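Local coordinates for RmpD (Hexulose-6-phosphate synthase) (Streptococcus mutans, PDB 3EXR), which is a TIM-barrel protein of the orotidine 5'-phosphate decarboxylase/HUMPS family, at residues Gln9-His14 with Thr192-Arg197; Gly28-Val33 with Ala208-Lys213. All coordinates share one frame; numbering follows the deposited sequence.

Contact 1. Residues Gln9-His14 with Thr192-Arg197; sequences QVALDH and TFIAGR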
# COMPACT_ATOMS: atom_id res chain seq x y z
N GLN A 9 -4.54 -1.02 -20.53
CA GLN A 9 -4.56 -0.15 -19.35
C GLN A 9 -3.28 0.64 -19.29
O GLN A 9 -2.21 0.10 -19.55
CB GLN A 9 -4.76 -1.00 -18.11
CG GLN A 9 -4.60 -0.29 -16.81
CD GLN A 9 -5.08 -1.14 -15.63
OE1 GLN A 9 -6.00 -1.93 -15.79
NE2 GLN A 9 -4.47 -0.99 -14.47
N VAL A 10 -3.38 1.92 -18.91
CA VAL A 10 -2.19 2.73 -18.64
C VAL A 10 -2.10 3.05 -17.15
O VAL A 10 -3.06 3.52 -16.55
CB VAL A 10 -2.16 4.06 -19.47
CG1 VAL A 10 -3.34 4.98 -19.13
CG2 VAL A 10 -0.87 4.80 -19.23
N ALA A 11 -0.95 2.72 -16.58
CA ALA A 11 -0.63 3.05 -15.21
C ALA A 11 0.04 4.41 -15.18
O ALA A 11 0.97 4.67 -15.96
CB ALA A 11 0.33 1.99 -14.63
N LEU A 12 -0.40 5.25 -14.25
CA LEU A 12 0.22 6.55 -13.96
C LEU A 12 0.91 6.49 -12.60
O LEU A 12 0.27 6.56 -11.55
CB LEU A 12 -0.82 7.66 -13.98
CG LEU A 12 -1.85 7.62 -15.11
CD1 LEU A 12 -3.04 8.47 -14.75
CD2 LEU A 12 -1.19 8.05 -16.43
N ASP A 13 2.23 6.33 -12.62
CA ASP A 13 3.01 6.12 -11.40
C ASP A 13 3.89 7.31 -11.05
O ASP A 13 4.86 7.17 -10.30
CB ASP A 13 3.85 4.84 -11.49
CG ASP A 13 3.01 3.58 -11.76
OD1 ASP A 13 2.03 3.36 -11.02
OD2 ASP A 13 3.30 2.77 -12.70
N HIS A 14 3.51 8.48 -11.56
CA HIS A 14 4.24 9.73 -11.39
C HIS A 14 4.25 10.18 -9.94
O HIS A 14 3.35 9.84 -9.15
CB HIS A 14 3.62 10.82 -12.28
CG HIS A 14 3.48 10.39 -13.71
ND1 HIS A 14 2.45 9.57 -14.13
CD2 HIS A 14 4.26 10.59 -14.78
CE1 HIS A 14 2.59 9.33 -15.43
NE2 HIS A 14 3.69 9.93 -15.84
N THR A 192 -6.38 -8.00 -19.08
CA THR A 192 -5.87 -6.66 -19.28
C THR A 192 -4.36 -6.66 -19.35
O THR A 192 -3.71 -7.35 -18.54
CB THR A 192 -6.29 -5.74 -18.12
OG1 THR A 192 -7.72 -5.62 -18.07
CG2 THR A 192 -5.73 -4.32 -18.32
N PHE A 193 -3.81 -5.89 -20.29
CA PHE A 193 -2.36 -5.62 -20.35
C PHE A 193 -2.14 -4.21 -19.77
O PHE A 193 -2.73 -3.24 -20.26
CB PHE A 193 -1.86 -5.67 -21.79
CG PHE A 193 -1.81 -7.08 -22.35
CD1 PHE A 193 -0.74 -7.92 -22.05
CD2 PHE A 193 -2.84 -7.56 -23.13
CE1 PHE A 193 -0.71 -9.24 -22.55
CE2 PHE A 193 -2.81 -8.86 -23.63
CZ PHE A 193 -1.75 -9.69 -23.34
N ILE A 194 -1.29 -4.08 -18.74
CA ILE A 194 -1.06 -2.78 -18.09
C ILE A 194 0.29 -2.25 -18.55
O ILE A 194 1.33 -2.80 -18.21
CB ILE A 194 -1.02 -2.92 -16.56
CG1 ILE A 194 -2.30 -3.55 -16.02
CG2 ILE A 194 -0.77 -1.54 -15.94
CD1 ILE A 194 -2.21 -3.91 -14.52
N ALA A 195 0.26 -1.18 -19.35
CA ALA A 195 1.44 -0.50 -19.82
C ALA A 195 1.61 0.77 -19.00
O ALA A 195 0.68 1.19 -18.31
CB ALA A 195 1.33 -0.18 -21.30
N GLY A 196 2.79 1.35 -19.06
CA GLY A 196 3.09 2.58 -18.35
C GLY A 196 3.97 3.50 -19.19
O GLY A 196 3.53 4.01 -20.22
N ARG A 197 5.18 3.75 -18.71
CA ARG A 197 6.11 4.70 -19.33
C ARG A 197 6.51 4.36 -20.77
O ARG A 197 6.76 5.26 -21.57
CB ARG A 197 7.34 4.88 -18.44
CG ARG A 197 7.01 5.58 -17.09
CD ARG A 197 8.24 5.66 -16.20
NE ARG A 197 9.03 6.87 -16.46
CZ ARG A 197 10.33 6.99 -16.19
NH1 ARG A 197 11.01 5.98 -15.66
NH2 ARG A 197 10.97 8.14 -16.45

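Contact 2. Residues Gly28-Val33 with Ala208-Lys213; sequences GNEVDV and AARAFK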
# COMPACT_ATOMS: atom_id res chain seq x y z
N GLY A 28 -5.34 8.82 -23.07
CA GLY A 28 -6.66 8.45 -22.57
C GLY A 28 -7.64 7.92 -23.61
O GLY A 28 -8.29 6.91 -23.41
N ASN A 29 -7.73 8.61 -24.73
CA ASN A 29 -8.69 8.23 -25.75
C ASN A 29 -8.38 6.88 -26.39
O ASN A 29 -9.26 6.24 -26.98
CB ASN A 29 -8.77 9.31 -26.82
CG ASN A 29 -9.50 10.55 -26.34
OD1 ASN A 29 -10.16 10.56 -25.28
ND2 ASN A 29 -9.41 11.62 -27.13
N GLU A 30 -7.13 6.46 -26.29
CA GLU A 30 -6.67 5.25 -26.96
C GLU A 30 -6.66 4.01 -26.09
O GLU A 30 -6.45 2.91 -26.59
CB GLU A 30 -5.28 5.48 -27.53
CG GLU A 30 -5.18 6.66 -28.48
CD GLU A 30 -6.04 6.52 -29.74
OE1 GLU A 30 -6.24 5.38 -30.22
OE2 GLU A 30 -6.51 7.57 -30.25
N VAL A 31 -6.87 4.18 -24.78
CA VAL A 31 -6.81 3.06 -23.84
C VAL A 31 -8.19 2.73 -23.32
O VAL A 31 -9.13 3.53 -23.48
CB VAL A 31 -5.82 3.33 -22.65
CG1 VAL A 31 -4.45 3.74 -23.21
CG2 VAL A 31 -6.35 4.39 -21.69
N ASP A 32 -8.32 1.56 -22.71
CA ASP A 32 -9.58 1.10 -22.14
C ASP A 32 -9.69 1.40 -20.64
O ASP A 32 -10.79 1.51 -20.10
CB ASP A 32 -9.70 -0.41 -22.35
CG ASP A 32 -9.56 -0.79 -23.78
OD1 ASP A 32 -10.39 -0.27 -24.56
OD2 ASP A 32 -8.65 -1.56 -24.16
N VAL A 33 -8.54 1.44 -19.98
CA VAL A 33 -8.51 1.61 -18.52
C VAL A 33 -7.38 2.59 -18.13
O VAL A 33 -6.26 2.49 -18.66
CB VAL A 33 -8.23 0.26 -17.80
CG1 VAL A 33 -8.36 0.37 -16.31
CG2 VAL A 33 -9.08 -0.89 -18.35
N ALA A 208 1.42 5.20 -30.04
CA ALA A 208 1.98 3.99 -29.43
C ALA A 208 0.89 3.18 -28.74
O ALA A 208 0.83 1.96 -28.88
CB ALA A 208 3.11 4.32 -28.50
N ALA A 209 -0.03 3.88 -28.07
CA ALA A 209 -1.18 3.24 -27.44
C ALA A 209 -2.06 2.55 -28.48
O ALA A 209 -2.43 1.39 -28.30
CB ALA A 209 -2.00 4.26 -26.61
N ARG A 210 -2.36 3.25 -29.57
CA ARG A 210 -3.19 2.64 -30.61
C ARG A 210 -2.50 1.44 -31.26
O ARG A 210 -3.19 0.47 -31.59
CB ARG A 210 -3.57 3.67 -31.67
CG ARG A 210 -4.60 3.15 -32.62
CD ARG A 210 -4.87 4.15 -33.72
NE ARG A 210 -5.56 5.30 -33.15
CZ ARG A 210 -5.79 6.44 -33.81
NH1 ARG A 210 -5.44 6.56 -35.08
NH2 ARG A 210 -6.41 7.43 -33.22
N ALA A 211 -1.19 1.49 -31.46
CA ALA A 211 -0.46 0.36 -32.08
C ALA A 211 -0.52 -0.86 -31.18
O ALA A 211 -0.66 -1.98 -31.65
CB ALA A 211 0.96 0.73 -32.36
N PHE A 212 -0.46 -0.63 -29.86
CA PHE A 212 -0.51 -1.70 -28.88
C PHE A 212 -1.89 -2.36 -28.95
O PHE A 212 -2.00 -3.59 -29.03
CB PHE A 212 -0.23 -1.09 -27.50
CG PHE A 212 0.12 -2.09 -26.42
CD1 PHE A 212 1.40 -2.15 -25.91
CD2 PHE A 212 -0.86 -2.88 -25.84
CE1 PHE A 212 1.72 -3.04 -24.88
CE2 PHE A 212 -0.55 -3.78 -24.81
CZ PHE A 212 0.75 -3.84 -24.34
N LYS A 213 -2.95 -1.54 -28.99
CA LYS A 213 -4.31 -2.06 -29.07
C LYS A 213 -4.56 -2.75 -30.43
O LYS A 213 -5.30 -3.77 -30.48
CB LYS A 213 -5.32 -0.94 -28.75
CG LYS A 213 -6.76 -1.38 -28.68
CD LYS A 213 -7.10 -1.97 -27.32
CE LYS A 213 -8.36 -2.80 -27.40
NZ LYS A 213 -8.63 -3.53 -26.12

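Contact 1. Residues Gln9-His14 with Thr192-Arg197
Gln9 and Ile194 stand next to each other on the same face of the sheet, their side chains side by side and pointing the same way. Gln9 is extended, with CG anti to the backbone N (chi1 171°), and its amide end runs past the isoleucine: NE2 comes within 3.7 Å of Ile194 CD1. The amide itself is held from the next strand, 33-36, where NE2 donates to Glu35 OE1. Thr192 crosses Gln9 at about a right angle, its methyl CG2 lying 3.5 Å from Gln9 CB and just as near the amide OE1. Ala11 extends this row of contacts, its CB 3.9 Å from Ile194 CG2. Val10 and Ala195 are paired on the opposite face, where Val10 packs on Val27 of helix 17-27.

The backbones run parallel, with Gln9 opposite Ile194, and three backbone hydrogen bonds join them. Gln9 N donates to Phe193 O at 2.9 Å, Ala195 N to Gln9 O at 2.8 Å, and Ala11 N to Ala195 O at 2.8 Å. Strand 192-195 ends at Ala195, and Gly196 sits at the N-cap position of the helix that follows. First strand bonded to last in parallel is the closure of an eight-stranded TIM barrel, and Gln9 and Ile194 belong to its buried wall.

Contact 2. Residues Gly28-Val33 with Ala208-Lys213
Glu30 lays its CB against the methyl of Ala209, 3.6 Å from CB to CB, and then sends its carboxylate on to Arg210, the next residue of helix 205-220. The glutamate chain bends at chi2 (-63°), the arginine chain at chi3, and the two side chains cross obliquely. Arg210 grips the carboxylate side-on with two nitrogens, one to each oxygen. NE meets Glu30 OE1 at 3.0 Å in an almost straight bond that lies in the guanidinium plane; NH2 meets Glu30 OE2, also at 3.0 Å, from a more tilted position. The two groups are far from coplanar, their planes 54° apart, and both nitrogens approach from above the carboxylate plane.

One helical turn after Ala209, Lys213 bends at chi2 (83°) and reaches Asp32 tip to tip. Its NZ lies 2.8 Å from Asp32 OD2, on the syn side of the carboxylate. Both ends of this salt bridge have further partners: Lys213 NZ also donates to the carbonyl of Pro6, and Asp32 OD2 accepts from the backbone N of Leu8. Between the two ion pairs Val31 CG1 touches Ala209 CB at 4.2 Å.

Two acids on the loop between helix 17-27 and strand 33-36 thus face two bases on the C-terminal helix 205-220. Such pairing should balance the charges locally. The two-point grip probably restricts rotation of the guanidinium, though Arg210 is exposed and also meets a crystal neighbour. Lys213 links the helix to Pro6, just before strand 7-12, while Asp32 ties the loop to Leu8 in that strand.

Overall arrangement
Contact 1 lies in the barrel wall and contact 2 in the layer outside it, their centres about 11 Å apart. Along the chain their segments alternate: 9-14, 28-33, 192-197, 208-213. Each contact therefore joins an early part of the chain to a late one, the first between strands 7-12 and 192-195, the second between the loop leading into strand 33-36 and helix 205-220. They also touch directly. Val10 N probably bonds to Val33 O, continuing the sheet into the second strand, and Phe193 packs on Phe212 between barrel and helix. Contact 1 closes the sheet; contact 2 packs the last helix against the loop before the second strand, outside that seam.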